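Local coordinates for protein amidohydrolase (Thermotoga maritima, PDB 3OOQ) that probably hydrolyses amide bonds as a member of the amidohydrolase superfamily, perhaps with an allantoinase-like activity, at residues 191-196 against 212-217; 111-116 against 378-383; 170-175 against 227-232; 330-335 against 367-372; 67-72 against 76-81. One frame throughout, in Å; residues are numbered along the deposited sequence.

Contact 1. Residues 191-196 against 212-217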
# COMPACT_ATOMS: atom_id res chain seq x y z
N LYS F 191 -17.09 12.24 -38.94
CA LYS F 191 -18.40 11.97 -39.51
C LYS F 191 -19.48 12.78 -38.80
O LYS F 191 -20.42 13.24 -39.45
CB LYS F 191 -18.73 10.47 -39.48
CG LYS F 191 -17.77 9.64 -40.31
CD LYS F 191 -17.98 8.16 -40.12
CE LYS F 191 -16.91 7.40 -40.87
NZ LYS F 191 -17.00 5.95 -40.60
N LYS F 192 -19.34 12.97 -37.49
CA LYS F 192 -20.26 13.84 -36.76
C LYS F 192 -20.19 15.28 -37.26
O LYS F 192 -21.22 15.93 -37.42
CB LYS F 192 -20.01 13.78 -35.25
CG LYS F 192 -20.48 12.49 -34.60
CD LYS F 192 -20.11 12.49 -33.12
CE LYS F 192 -20.24 11.11 -32.50
NZ LYS F 192 -19.41 11.02 -31.24
N LYS F 193 -18.97 15.75 -37.53
CA LYS F 193 -18.75 17.10 -38.07
C LYS F 193 -19.35 17.27 -39.45
O LYS F 193 -19.91 18.33 -39.76
CB LYS F 193 -17.27 17.41 -38.16
CG LYS F 193 -16.67 17.97 -36.90
CD LYS F 193 -15.18 17.93 -37.05
CE LYS F 193 -14.53 19.09 -36.38
NZ LYS F 193 -13.21 19.32 -37.00
N GLU F 194 -19.22 16.24 -40.28
CA GLU F 194 -19.78 16.30 -41.62
C GLU F 194 -21.31 16.21 -41.56
O GLU F 194 -21.99 16.90 -42.31
CB GLU F 194 -19.11 15.25 -42.54
CG GLU F 194 -17.71 15.71 -43.07
CD GLU F 194 -16.80 14.57 -43.61
OE1 GLU F 194 -15.57 14.60 -43.33
OE2 GLU F 194 -17.32 13.65 -44.30
N LEU F 195 -21.84 15.40 -40.64
CA LEU F 195 -23.29 15.32 -40.43
C LEU F 195 -23.87 16.64 -39.90
O LEU F 195 -25.04 16.93 -40.13
CB LEU F 195 -23.65 14.15 -39.50
CG LEU F 195 -25.11 13.87 -39.07
CD1 LEU F 195 -25.99 13.53 -40.26
CD2 LEU F 195 -25.18 12.74 -38.05
N ALA F 196 -23.05 17.43 -39.21
CA ALA F 196 -23.44 18.77 -38.76
C ALA F 196 -23.29 19.81 -39.86
O ALA F 196 -24.16 20.66 -40.04
CB ALA F 196 -22.62 19.18 -37.54
N VAL F 212 -6.50 16.99 -33.18
CA VAL F 212 -5.16 16.61 -33.64
C VAL F 212 -5.18 15.34 -34.46
O VAL F 212 -4.42 15.19 -35.42
CB VAL F 212 -4.15 16.30 -32.49
CG1 VAL F 212 -2.73 16.67 -32.94
CG2 VAL F 212 -4.51 17.02 -31.23
N GLY F 213 -6.02 14.38 -34.04
CA GLY F 213 -6.15 13.12 -34.77
C GLY F 213 -6.65 13.38 -36.18
O GLY F 213 -6.19 12.77 -37.15
N GLU F 214 -7.60 14.31 -36.28
CA GLU F 214 -8.16 14.71 -37.57
C GLU F 214 -7.07 15.31 -38.47
O GLU F 214 -6.99 15.02 -39.67
CB GLU F 214 -9.34 15.66 -37.39
CG GLU F 214 -9.90 16.24 -38.70
CD GLU F 214 -11.13 17.11 -38.53
OE1 GLU F 214 -11.55 17.41 -37.39
OE2 GLU F 214 -11.69 17.52 -39.56
N MSE F 215 -6.20 16.13 -37.87
CA MSE F 215 -5.07 16.70 -38.60
C MSE F 215 -4.22 15.62 -39.24
O MSE F 215 -3.87 15.73 -40.41
CB MSE F 215 -4.19 17.57 -37.70
CG MSE F 215 -4.79 18.92 -37.41
SE MSE F 215 -3.49 19.97 -36.41
CE MSE F 215 -4.24 19.85 -34.57
N VAL F 216 -3.92 14.59 -38.45
CA VAL F 216 -3.19 13.42 -38.92
C VAL F 216 -3.94 12.68 -40.02
O VAL F 216 -3.36 12.36 -41.05
CB VAL F 216 -2.83 12.46 -37.75
CG1 VAL F 216 -2.16 11.16 -38.30
CG2 VAL F 216 -1.90 13.15 -36.78
N LEU F 217 -5.24 12.43 -39.83
CA LEU F 217 -6.02 11.73 -40.86
C LEU F 217 -6.20 12.52 -42.15
O LEU F 217 -6.31 11.93 -43.22
CB LEU F 217 -7.37 11.23 -40.32
CG LEU F 217 -7.30 10.16 -39.22
CD1 LEU F 217 -8.65 9.49 -39.07
CD2 LEU F 217 -6.23 9.11 -39.51

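Contact 2. Residues 111-116 against 378-383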
# COMPACT_ATOMS: atom_id res chain seq x y z
N GLY F 111 27.08 23.12 -32.95
CA GLY F 111 26.68 23.46 -34.30
C GLY F 111 25.27 23.10 -34.68
O GLY F 111 24.94 23.11 -35.85
N VAL F 112 24.43 22.81 -33.68
CA VAL F 112 23.02 22.49 -33.91
C VAL F 112 22.15 23.73 -33.74
O VAL F 112 22.20 24.42 -32.72
CB VAL F 112 22.52 21.39 -32.93
CG1 VAL F 112 21.07 21.03 -33.22
CG2 VAL F 112 23.39 20.14 -33.06
N THR F 113 21.32 24.02 -34.74
CA THR F 113 20.53 25.25 -34.71
C THR F 113 19.02 25.03 -34.66
O THR F 113 18.29 25.86 -34.13
CB THR F 113 20.87 26.16 -35.91
OG1 THR F 113 20.67 25.43 -37.13
CG2 THR F 113 22.31 26.65 -35.84
N SER F 114 18.56 23.92 -35.22
CA SER F 114 17.11 23.61 -35.29
C SER F 114 16.84 22.17 -34.83
O SER F 114 17.64 21.28 -35.10
CB SER F 114 16.58 23.77 -36.73
OG SER F 114 16.66 25.12 -37.18
N VAL F 115 15.71 21.96 -34.17
CA VAL F 115 15.31 20.63 -33.73
C VAL F 115 13.80 20.51 -33.75
O VAL F 115 13.08 21.50 -33.61
CB VAL F 115 15.80 20.31 -32.26
CG1 VAL F 115 17.31 20.50 -32.10
CG2 VAL F 115 15.09 21.21 -31.25
N MSE F 116 13.32 19.30 -33.94
CA MSE F 116 11.96 19.02 -33.51
C MSE F 116 11.94 18.57 -32.04
O MSE F 116 12.54 17.55 -31.67
CB MSE F 116 11.23 18.01 -34.39
CG MSE F 116 9.71 18.18 -34.16
SE MSE F 116 8.60 16.90 -34.91
CE MSE F 116 9.43 15.26 -34.18
N VAL F 378 27.94 31.14 -34.47
CA VAL F 378 26.69 30.60 -35.01
C VAL F 378 25.74 31.75 -35.29
O VAL F 378 25.57 32.64 -34.44
CB VAL F 378 25.98 29.60 -34.04
CG1 VAL F 378 24.69 29.01 -34.69
CG2 VAL F 378 26.93 28.48 -33.63
N TYR F 379 25.16 31.74 -36.49
CA TYR F 379 24.14 32.68 -36.87
C TYR F 379 22.88 31.88 -37.09
O TYR F 379 22.95 30.74 -37.56
CB TYR F 379 24.52 33.39 -38.18
CG TYR F 379 25.78 34.25 -38.09
CD1 TYR F 379 27.05 33.67 -38.17
CD2 TYR F 379 25.69 35.63 -37.94
CE1 TYR F 379 28.21 34.44 -38.09
CE2 TYR F 379 26.86 36.43 -37.86
CZ TYR F 379 28.10 35.81 -37.94
OH TYR F 379 29.24 36.56 -37.88
N ILE F 380 21.75 32.46 -36.73
CA ILE F 380 20.43 31.89 -36.99
C ILE F 380 19.60 33.04 -37.56
O ILE F 380 19.57 34.12 -36.97
CB ILE F 380 19.78 31.32 -35.70
CG1 ILE F 380 20.53 30.06 -35.24
CG2 ILE F 380 18.28 31.02 -35.92
CD1 ILE F 380 20.00 29.40 -33.97
N ASP F 381 18.96 32.83 -38.70
CA ASP F 381 18.30 33.95 -39.42
C ASP F 381 19.24 35.15 -39.58
O ASP F 381 18.82 36.31 -39.46
CB ASP F 381 17.01 34.37 -38.69
CG ASP F 381 16.03 33.24 -38.54
OD1 ASP F 381 15.93 32.37 -39.45
OD2 ASP F 381 15.32 33.21 -37.52
N GLY F 382 20.51 34.86 -39.84
CA GLY F 382 21.50 35.89 -40.13
C GLY F 382 21.91 36.72 -38.93
O GLY F 382 22.56 37.75 -39.09
N VAL F 383 21.54 36.27 -37.73
CA VAL F 383 21.84 36.96 -36.47
C VAL F 383 22.77 36.07 -35.66
O VAL F 383 22.50 34.88 -35.46
CB VAL F 383 20.54 37.28 -35.67
CG1 VAL F 383 20.87 37.90 -34.30
CG2 VAL F 383 19.61 38.20 -36.47

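Contact 3. Residues 170-175 against 227-232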
# COMPACT_ATOMS: atom_id res chain seq x y z
N SER F 170 -0.60 -3.36 -21.47
CA SER F 170 0.46 -4.10 -20.81
C SER F 170 1.13 -5.05 -21.81
O SER F 170 2.04 -5.78 -21.45
CB SER F 170 -0.11 -4.90 -19.62
OG SER F 170 -1.08 -5.85 -20.04
N THR F 171 0.66 -5.03 -23.06
CA THR F 171 1.19 -5.92 -24.11
C THR F 171 1.28 -5.13 -25.42
O THR F 171 0.62 -4.10 -25.58
CB THR F 171 0.26 -7.14 -24.37
OG1 THR F 171 -1.01 -6.66 -24.84
CG2 THR F 171 0.03 -7.99 -23.09
N ARG F 172 2.07 -5.63 -26.36
CA ARG F 172 2.06 -5.10 -27.73
C ARG F 172 0.67 -5.14 -28.38
O ARG F 172 0.32 -4.22 -29.10
CB ARG F 172 3.09 -5.84 -28.60
CG ARG F 172 4.54 -5.42 -28.31
CD ARG F 172 5.54 -6.13 -29.25
NE ARG F 172 6.89 -5.59 -29.11
CZ ARG F 172 7.77 -5.95 -28.17
NH1 ARG F 172 7.46 -6.84 -27.24
NH2 ARG F 172 8.97 -5.38 -28.16
N MSE F 173 -0.11 -6.19 -28.12
CA MSE F 173 -1.47 -6.30 -28.65
C MSE F 173 -2.31 -5.11 -28.18
O MSE F 173 -3.07 -4.53 -28.96
CB MSE F 173 -2.19 -7.58 -28.17
CG MSE F 173 -1.42 -8.89 -28.34
SE MSE F 173 -2.66 -10.36 -27.99
CE MSE F 173 -2.83 -10.07 -26.02
N GLY F 174 -2.17 -4.80 -26.90
CA GLY F 174 -2.88 -3.69 -26.26
C GLY F 174 -2.46 -2.32 -26.76
O GLY F 174 -3.30 -1.47 -26.95
N THR F 175 -1.16 -2.11 -26.96
CA THR F 175 -0.65 -0.82 -27.50
C THR F 175 -1.26 -0.48 -28.88
O THR F 175 -1.74 0.62 -29.11
CB THR F 175 0.87 -0.86 -27.60
OG1 THR F 175 1.41 -1.09 -26.30
CG2 THR F 175 1.46 0.46 -28.18
N ALA F 227 9.55 3.11 -32.77
CA ALA F 227 9.61 1.65 -32.86
C ALA F 227 11.02 1.13 -33.06
O ALA F 227 11.77 1.66 -33.88
CB ALA F 227 8.70 1.11 -33.99
N HIS F 228 11.37 0.07 -32.33
CA HIS F 228 12.72 -0.50 -32.40
C HIS F 228 12.71 -1.84 -33.09
O HIS F 228 13.35 -2.01 -34.12
CB HIS F 228 13.33 -0.63 -30.99
CG HIS F 228 13.61 0.68 -30.33
ND1 HIS F 228 14.67 1.49 -30.70
CD2 HIS F 228 12.98 1.33 -29.32
CE1 HIS F 228 14.68 2.58 -29.95
NE2 HIS F 228 13.65 2.51 -29.11
N ARG F 229 11.98 -2.81 -32.52
CA ARG F 229 11.95 -4.16 -33.05
C ARG F 229 11.23 -4.20 -34.41
O ARG F 229 10.30 -3.44 -34.63
CB ARG F 229 11.31 -5.11 -32.03
CG ARG F 229 11.80 -6.55 -32.14
CD ARG F 229 11.32 -7.40 -30.96
NE ARG F 229 9.87 -7.60 -31.02
CZ ARG F 229 9.15 -8.27 -30.12
NH1 ARG F 229 9.75 -8.83 -29.06
NH2 ARG F 229 7.84 -8.39 -30.29
N ALA F 230 11.69 -5.05 -35.32
CA ALA F 230 11.19 -5.04 -36.71
C ALA F 230 9.66 -5.18 -36.78
O ALA F 230 9.00 -4.49 -37.57
CB ALA F 230 11.88 -6.15 -37.57
N ASP F 231 9.10 -6.06 -35.95
CA ASP F 231 7.65 -6.27 -35.91
C ASP F 231 6.86 -5.03 -35.47
O ASP F 231 5.77 -4.79 -36.00
CB ASP F 231 7.25 -7.51 -35.09
CG ASP F 231 7.71 -7.45 -33.62
OD1 ASP F 231 8.79 -6.93 -33.35
OD2 ASP F 231 6.98 -7.92 -32.73
N ASP F 232 7.39 -4.26 -34.52
CA ASP F 232 6.74 -3.01 -34.08
C ASP F 232 6.76 -1.95 -35.17
O ASP F 232 5.80 -1.20 -35.30
CB ASP F 232 7.39 -2.42 -32.83
CG ASP F 232 7.11 -3.25 -31.58
OD1 ASP F 232 5.95 -3.66 -31.37
OD2 ASP F 232 8.09 -3.51 -30.85

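Contact 4. Residues 330-335 against 367-372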
# COMPACT_ATOMS: atom_id res chain seq x y z
N GLU F 330 30.08 12.56 -46.71
CA GLU F 330 29.09 13.30 -47.50
C GLU F 330 27.67 12.95 -47.04
O GLU F 330 26.83 13.83 -46.84
CB GLU F 330 29.27 12.97 -49.00
CG GLU F 330 28.47 13.80 -49.99
CD GLU F 330 28.67 13.36 -51.46
OE1 GLU F 330 27.68 13.37 -52.23
OE2 GLU F 330 29.81 12.99 -51.84
N ASP F 331 27.43 11.65 -46.87
CA ASP F 331 26.13 11.13 -46.41
C ASP F 331 25.81 11.52 -44.96
O ASP F 331 24.68 11.94 -44.63
CB ASP F 331 26.12 9.59 -46.53
CG ASP F 331 26.06 9.10 -47.97
OD1 ASP F 331 25.45 9.79 -48.81
OD2 ASP F 331 26.60 8.01 -48.25
N LEU F 332 26.82 11.37 -44.10
CA LEU F 332 26.67 11.70 -42.69
C LEU F 332 26.38 13.18 -42.49
O LEU F 332 25.66 13.55 -41.56
CB LEU F 332 27.93 11.29 -41.93
CG LEU F 332 28.15 9.79 -41.84
CD1 LEU F 332 29.60 9.50 -41.46
CD2 LEU F 332 27.18 9.15 -40.82
N LEU F 333 26.93 14.02 -43.36
CA LEU F 333 26.58 15.44 -43.31
C LEU F 333 25.13 15.68 -43.70
O LEU F 333 24.42 16.43 -43.02
CB LEU F 333 27.55 16.28 -44.16
CG LEU F 333 28.95 16.37 -43.58
CD1 LEU F 333 29.95 16.96 -44.63
CD2 LEU F 333 28.88 17.22 -42.33
N LYS F 334 24.68 15.02 -44.78
CA LYS F 334 23.30 15.15 -45.26
C LYS F 334 22.27 14.69 -44.21
O LYS F 334 21.22 15.31 -44.04
CB LYS F 334 23.07 14.35 -46.56
CG LYS F 334 23.84 14.82 -47.77
CD LYS F 334 23.44 14.05 -49.02
CE LYS F 334 24.27 14.53 -50.24
NZ LYS F 334 23.69 14.11 -51.55
N ILE F 335 22.56 13.59 -43.52
CA ILE F 335 21.61 13.08 -42.51
C ILE F 335 21.55 13.95 -41.25
O ILE F 335 20.72 13.73 -40.35
CB ILE F 335 21.84 11.59 -42.17
CG1 ILE F 335 23.14 11.38 -41.39
CG2 ILE F 335 21.80 10.75 -43.42
CD1 ILE F 335 23.34 9.92 -40.92
N HIS F 367 37.13 20.91 -39.91
CA HIS F 367 36.02 20.03 -40.27
C HIS F 367 35.28 19.55 -39.00
O HIS F 367 35.93 19.17 -38.02
CB HIS F 367 36.52 18.84 -41.08
CG HIS F 367 35.43 18.11 -41.80
ND1 HIS F 367 34.46 17.38 -41.15
CD2 HIS F 367 35.14 18.02 -43.12
CE1 HIS F 367 33.62 16.87 -42.03
NE2 HIS F 367 34.01 17.24 -43.24
N PRO F 368 33.93 19.56 -39.00
CA PRO F 368 33.15 19.18 -37.80
C PRO F 368 33.36 17.74 -37.34
O PRO F 368 33.11 17.44 -36.17
CB PRO F 368 31.70 19.37 -38.25
CG PRO F 368 31.78 20.43 -39.32
CD PRO F 368 33.05 20.10 -40.06
N PHE F 369 33.80 16.87 -38.23
CA PHE F 369 34.05 15.47 -37.86
C PHE F 369 35.49 15.29 -37.42
O PHE F 369 35.94 14.17 -37.19
CB PHE F 369 33.74 14.50 -39.02
CG PHE F 369 32.29 14.48 -39.45
CD1 PHE F 369 31.29 15.08 -38.68
CD2 PHE F 369 31.92 13.83 -40.64
CE1 PHE F 369 29.95 15.05 -39.10
CE2 PHE F 369 30.58 13.81 -41.07
CZ PHE F 369 29.59 14.41 -40.27
N ASP F 370 36.23 16.39 -37.35
CA ASP F 370 37.59 16.35 -36.82
C ASP F 370 37.44 16.78 -35.38
O ASP F 370 36.95 17.88 -35.10
CB ASP F 370 38.54 17.29 -37.59
CG ASP F 370 40.00 17.18 -37.12
OD1 ASP F 370 40.28 16.88 -35.94
OD2 ASP F 370 40.90 17.41 -37.96
N MSE F 371 37.85 15.90 -34.48
CA MSE F 371 37.62 16.15 -33.05
C MSE F 371 38.44 17.34 -32.51
O MSE F 371 38.20 17.81 -31.40
CB MSE F 371 37.84 14.89 -32.22
CG MSE F 371 36.81 13.77 -32.52
SE MSE F 371 34.93 14.33 -32.22
CE MSE F 371 34.37 14.62 -34.08
N LYS F 372 39.38 17.85 -33.32
CA LYS F 372 40.10 19.04 -32.91
C LYS F 372 39.30 20.31 -33.20
O LYS F 372 39.59 21.37 -32.64
CB LYS F 372 41.47 19.10 -33.58
CG LYS F 372 42.41 18.04 -33.07
CD LYS F 372 43.78 18.18 -33.69
CE LYS F 372 44.73 17.21 -33.02
NZ LYS F 372 45.79 16.80 -33.95

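Contact 5. Residues 67-72 against 76-81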
# COMPACT_ATOMS: atom_id res chain seq x y z
N GLY F 67 15.35 21.07 -23.94
CA GLY F 67 14.41 22.03 -23.41
C GLY F 67 13.27 21.41 -22.62
O GLY F 67 12.70 22.06 -21.74
N LEU F 68 12.92 20.16 -22.93
CA LEU F 68 11.87 19.42 -22.19
C LEU F 68 12.40 18.73 -20.93
O LEU F 68 11.71 18.66 -19.91
CB LEU F 68 11.19 18.36 -23.07
CG LEU F 68 10.25 18.76 -24.19
CD1 LEU F 68 9.57 17.52 -24.75
CD2 LEU F 68 9.18 19.69 -23.65
N PHE F 69 13.60 18.19 -21.05
CA PHE F 69 14.26 17.47 -19.98
C PHE F 69 15.47 18.34 -19.62
O PHE F 69 16.57 18.12 -20.13
CB PHE F 69 14.67 16.10 -20.52
CG PHE F 69 15.17 15.13 -19.49
CD1 PHE F 69 15.91 15.55 -18.40
CD2 PHE F 69 14.92 13.76 -19.65
CE1 PHE F 69 16.39 14.64 -17.45
CE2 PHE F 69 15.40 12.84 -18.71
CZ PHE F 69 16.14 13.28 -17.61
N GLU F 70 15.25 19.36 -18.79
CA GLU F 70 16.28 20.38 -18.50
C GLU F 70 17.57 19.73 -18.00
O GLU F 70 17.52 18.75 -17.24
CB GLU F 70 15.76 21.39 -17.44
CG GLU F 70 16.73 22.57 -17.17
CD GLU F 70 16.32 23.50 -16.03
OE1 GLU F 70 15.22 23.38 -15.44
OE2 GLU F 70 17.13 24.40 -15.72
N GLU F 71 18.71 20.26 -18.43
CA GLU F 71 19.99 19.69 -18.02
C GLU F 71 20.43 20.22 -16.66
O GLU F 71 20.19 21.37 -16.32
CB GLU F 71 21.07 19.92 -19.08
CG GLU F 71 22.43 19.23 -18.75
CD GLU F 71 23.39 19.15 -19.94
OE1 GLU F 71 23.25 19.96 -20.88
OE2 GLU F 71 24.31 18.29 -19.94
N GLY F 72 21.08 19.34 -15.89
CA GLY F 72 21.69 19.69 -14.63
C GLY F 72 20.74 19.91 -13.46
O GLY F 72 21.07 20.66 -12.54
N TYR F 76 13.53 14.13 -12.16
CA TYR F 76 12.24 14.49 -11.55
C TYR F 76 11.53 15.70 -12.22
O TYR F 76 10.29 15.76 -12.28
CB TYR F 76 12.41 14.70 -10.04
CG TYR F 76 11.19 15.29 -9.38
CD1 TYR F 76 9.99 14.57 -9.34
CD2 TYR F 76 11.23 16.57 -8.81
CE1 TYR F 76 8.85 15.11 -8.75
CE2 TYR F 76 10.10 17.12 -8.21
CZ TYR F 76 8.92 16.39 -8.19
OH TYR F 76 7.79 16.91 -7.60
N TYR F 77 12.32 16.65 -12.72
CA TYR F 77 11.80 17.85 -13.36
C TYR F 77 11.50 17.71 -14.88
O TYR F 77 11.14 18.69 -15.54
CB TYR F 77 12.79 19.01 -13.15
CG TYR F 77 12.96 19.40 -11.70
CD1 TYR F 77 11.90 19.97 -10.98
CD2 TYR F 77 14.17 19.17 -11.03
CE1 TYR F 77 12.04 20.33 -9.63
CE2 TYR F 77 14.33 19.53 -9.69
CZ TYR F 77 13.26 20.11 -8.99
OH TYR F 77 13.42 20.46 -7.66
N SER F 78 11.66 16.50 -15.42
CA SER F 78 11.46 16.31 -16.86
C SER F 78 10.01 16.55 -17.27
O SER F 78 9.07 16.07 -16.62
CB SER F 78 11.91 14.92 -17.31
OG SER F 78 11.84 14.82 -18.73
N ASP F 79 9.83 17.31 -18.34
CA ASP F 79 8.50 17.58 -18.85
C ASP F 79 8.19 16.74 -20.09
O ASP F 79 7.18 16.97 -20.75
CB ASP F 79 8.34 19.09 -19.14
CG ASP F 79 8.22 19.92 -17.87
OD1 ASP F 79 8.95 20.94 -17.74
OD2 ASP F 79 7.42 19.56 -16.98
N GLY F 80 9.03 15.75 -20.39
CA GLY F 80 8.93 15.02 -21.67
C GLY F 80 7.86 13.93 -21.86
O GLY F 80 7.61 13.51 -23.00
N ASN F 81 7.25 13.46 -20.78
CA ASN F 81 6.27 12.37 -20.86
C ASN F 81 5.11 12.60 -19.91
O ASN F 81 5.30 12.57 -18.69
CB ASN F 81 6.90 11.00 -20.53
CG ASN F 81 7.75 10.45 -21.67
OD1 ASN F 81 7.24 10.06 -22.72
ND2 ASN F 81 9.06 10.39 -21.44
O HOH W 1 12.61 19.86 -17.53

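Contact 1. Residues 191-196 against 212-217
The outer methylenes and ammonium group of Lys193 overlap one oxygen of the Glu214 carboxylate, and this pair alone joins segment 191-196 to segment 212-217. NZ of Lys193 stands 2.6 Å from OE1 of Glu214, a short hydrogen bond that is also a salt bridge. The bond uses the syn lone pair of OE1, the one on the side of the second oxygen; even so the grip is one-sided, since OE2 of Glu214 lies 3.5 Å from the same NZ. Carbon contacts accompany the charge contact: CE of Lys193 is 3.6 Å and CD of Lys193 3.7 Å from OE1 of Glu214.

The two side chains reach out from their helices in opposite directions and meet between them. Glu214 does so as a straight arm, with CG opposite the backbone N (chi1 174°) and the chain extended beyond it. Lys193 is less regular: its chain is bent at chi3 (146°), which turns its CE-NZ end toward OE1.

Both ends of the bridge have a second partner. NZ of Lys193 also forms a salt bridge with Glu211, about a turn before Glu214 on the same helix, while OE2 of Glu214 pairs with Arg218, so the buried carboxylate is held through both oxygens and opposite charges alternate along this face.

The bridge ties the long helix 172-198, near its C-terminal end, to the short helix 208-217. Behind the latter, Met215 and Val216 rest on strand 143-153, whereas Lys191 and Lys192 pack against Glu202 and Thr204 of a neighbouring subunit.

Contact 2. Residues 111-116 against 378-383
Thr113 turns its methyl-bearing side to two aliphatic side chains, Val378 and Ile380, which project from the same side of their strand. With OG1 between the backbone N and the carbonyl carbon (chi1 56°), CG2 of Thr113 is left anti to that carbon, where it meets CG1 of Val378 at 3.5 Å, the closest approach of the contact. Ile380 is placed differently: its side chain runs alongside the threonine's, pointing the other way, so that its CD1 comes 3.9 Å from CB of Thr113 and also 3.9 Å from O of Thr113. CG1 of Ile380 follows at 3.9 Å from CG2 of Thr113. The methyl is thus bracketed by a valine branch and an isoleucine stem.

Strands 112-116 and 378-380 are not paired: their axes pass 8.6 Å apart, at 33° between directions, and the junction is made by side chains. Strand 112-117 hydrogen-bonds to strands 54-64 and 125-133, consistent with a place in the TIM-barrel part of the fold, while 375-380 runs into a type I' turn, Ile380 to Val383, and forms a hairpin with 383-387. Cutting Ile380 back to an alanine removes CG1 and CD1 and is likely to leave CB and CG2 of Thr113 facing a gap. Ile380 also touches Lys133 and Arg135, both of which lie near the turn, where Asp381 forms salt bridges with them. Just before the strand, Gly111 closes helix 103-108 in a Schellman motif, with Val112 N bonded to Ala107 O.

Contact 3. Residues 170-175 against 227-232
Arg172 gives its NE to the carboxylate of Asp232 and lays one face of its guanidinium on that of Arg229. The main bond runs from NE of Arg172 to OD2 of Asp232, 3.0 Å long and nearly straight (168°), and it is met on the syn lone pair. Guanidinium and carboxylate are almost coplanar, 12° apart. Weak bonds flank it: NE of Arg172 to OD1 of Asp232 at 3.1 Å, and NH2 of Arg172 to OD2 of Asp232 at 3.4 Å.

Arg229 has its own acid. Bent at chi3 (69°), it grips Asp231 side-on, NE to OD1 of Asp231 at 2.7 Å and NH2 to OD2 of Asp231 at 2.6 Å, so each oxygen takes one nitrogen. The two guanidinium groups then stack, their centres 3.3 Å apart; NH2 of Arg229 stands over one face of Arg172, near the rim. The nitrogens facing each other there are all donors and form no bond. The remaining nitrogen of Arg172, NH1, makes a salt bridge to Asp79 of a neighbouring subunit; Lys159 of this chain lies close to the same NH1, a further positive charge.

Beside the arginine, Thr171 N-caps helix 172-198: its OG1 accepts from N of Gly174 at 3.0 Å, and it also bonds to Glu82 of the neighbouring subunit.

The face-to-face arrangement of two cations is probably made tolerable by carboxylates at their edges, Asp232, Asp231 and the acid from the next subunit; the stack is part of a network of charges that links two helix starts to a subunit interface.

Contact 4. Residues 330-335 against 367-372
Apolar contacts carry the join between Phe369 and two consecutive leucines. CZ of Phe369 comes 3.6 Å from CD2 of Leu333, and CE2 of Phe369 lies 3.8 Å from CB of Leu332, so the far end of the ring is lodged against both residues. CG of Leu333 adds a third touch, 3.9 Å from CZ of Phe369. The other branch of that leucine turns to the histidine, more loosely: CD1 of Leu333 is 4.3 Å from NE2 of His367.

Most of the hydrogen bonds lie within the loop and fix the shape that presents the phenylalanine. N of Phe369 donates to ND1 of His367 at 3.0 Å, nearly straight (168°) and within 3° of the imidazole plane. One leaves it: NE2 of His367 bonds to Glu329, at the start of the leucines' helix, and the two bonds probably fix the imidazole's rotation. A type I turn from His367 to Asp370 folds the backbone, and an Asx turn follows, OD1 of Asp370 accepting from N of Lys372 at 2.9 Å.

The loop connects strand 361-364 to strand 375-380. Phe369 touches helix 329-334 and also Ala319 and Ala320 of helix 315-321, with Phe56 of strand 54-64 against Leu333 and Pro368.

Contact 5. Residues 67-72 against 76-81
Ser78 sits over one face of the Phe69 ring, and beside this pair the two backbones are pinned together. CB of Ser78 is 4.0 Å from the ring centroid of Phe69, only 14° off the normal, a CH-pi contact; OG of Ser78 leans toward the rim, 3.4 Å from CD2 of Phe69. Having CG opposite its backbone N (chi1 -170°) puts the ring face of Phe69 under CB of Ser78. Next to it, N of Asp79 donates to O of Leu68 at 2.8 Å, fairly straight at 163°, and CD1 of Leu68 meets CA of Gly80 at 4.0 Å. With a smaller residue such as an alanine at Phe69, CB of Ser78 would probably lose the ring face it rests on, leaving this turn of the loop freer to shift.

The other side is spaced by water. One molecule lies 2.8 Å from O of Leu68 and 2.7 Å from O of Tyr77, and takes the N-H of Glu70 at 3.0 Å, bridging backbone atoms of both segments. O of Leu68 takes the N-H of Asp79 and has the water within hydrogen-bonding distance. Beyond, Asp79 forms salt bridges with Lys159 and Arg172 of a neighbouring subunit.

Both segments belong to the long loop between strand 54-64 and helix 103-108. Phe69 leans on Pro308, Leu68 on Ala93, and the backbone of Gly80 is bonded to that of Gly120, just beyond strand 112-117.

How the contacts relate
Contacts 3 and 5 describe the two halves of one kind of subunit interface: Arg172 of contact 3 reaches Asp79 of one neighbour, and Asp79 of contact 5 receives Arg172 of another, although within a chain their centres are 26 Å apart. Contacts 1 and 3 lie towards the two ends of helix 172-198, centres 27 Å apart. Contacts 2 and 4, centres 17 Å apart, both join the region following strand 361-364 to elements earlier in the chain. Contact 4 lies farthest from contact 1, centres about 44 Å apart. In contact 3, His228 stacks on His251 and meets His226; amidohydrolases typically bind metals at the C-terminal ends of the barrel strands, so a catalytic centre may lie nearby.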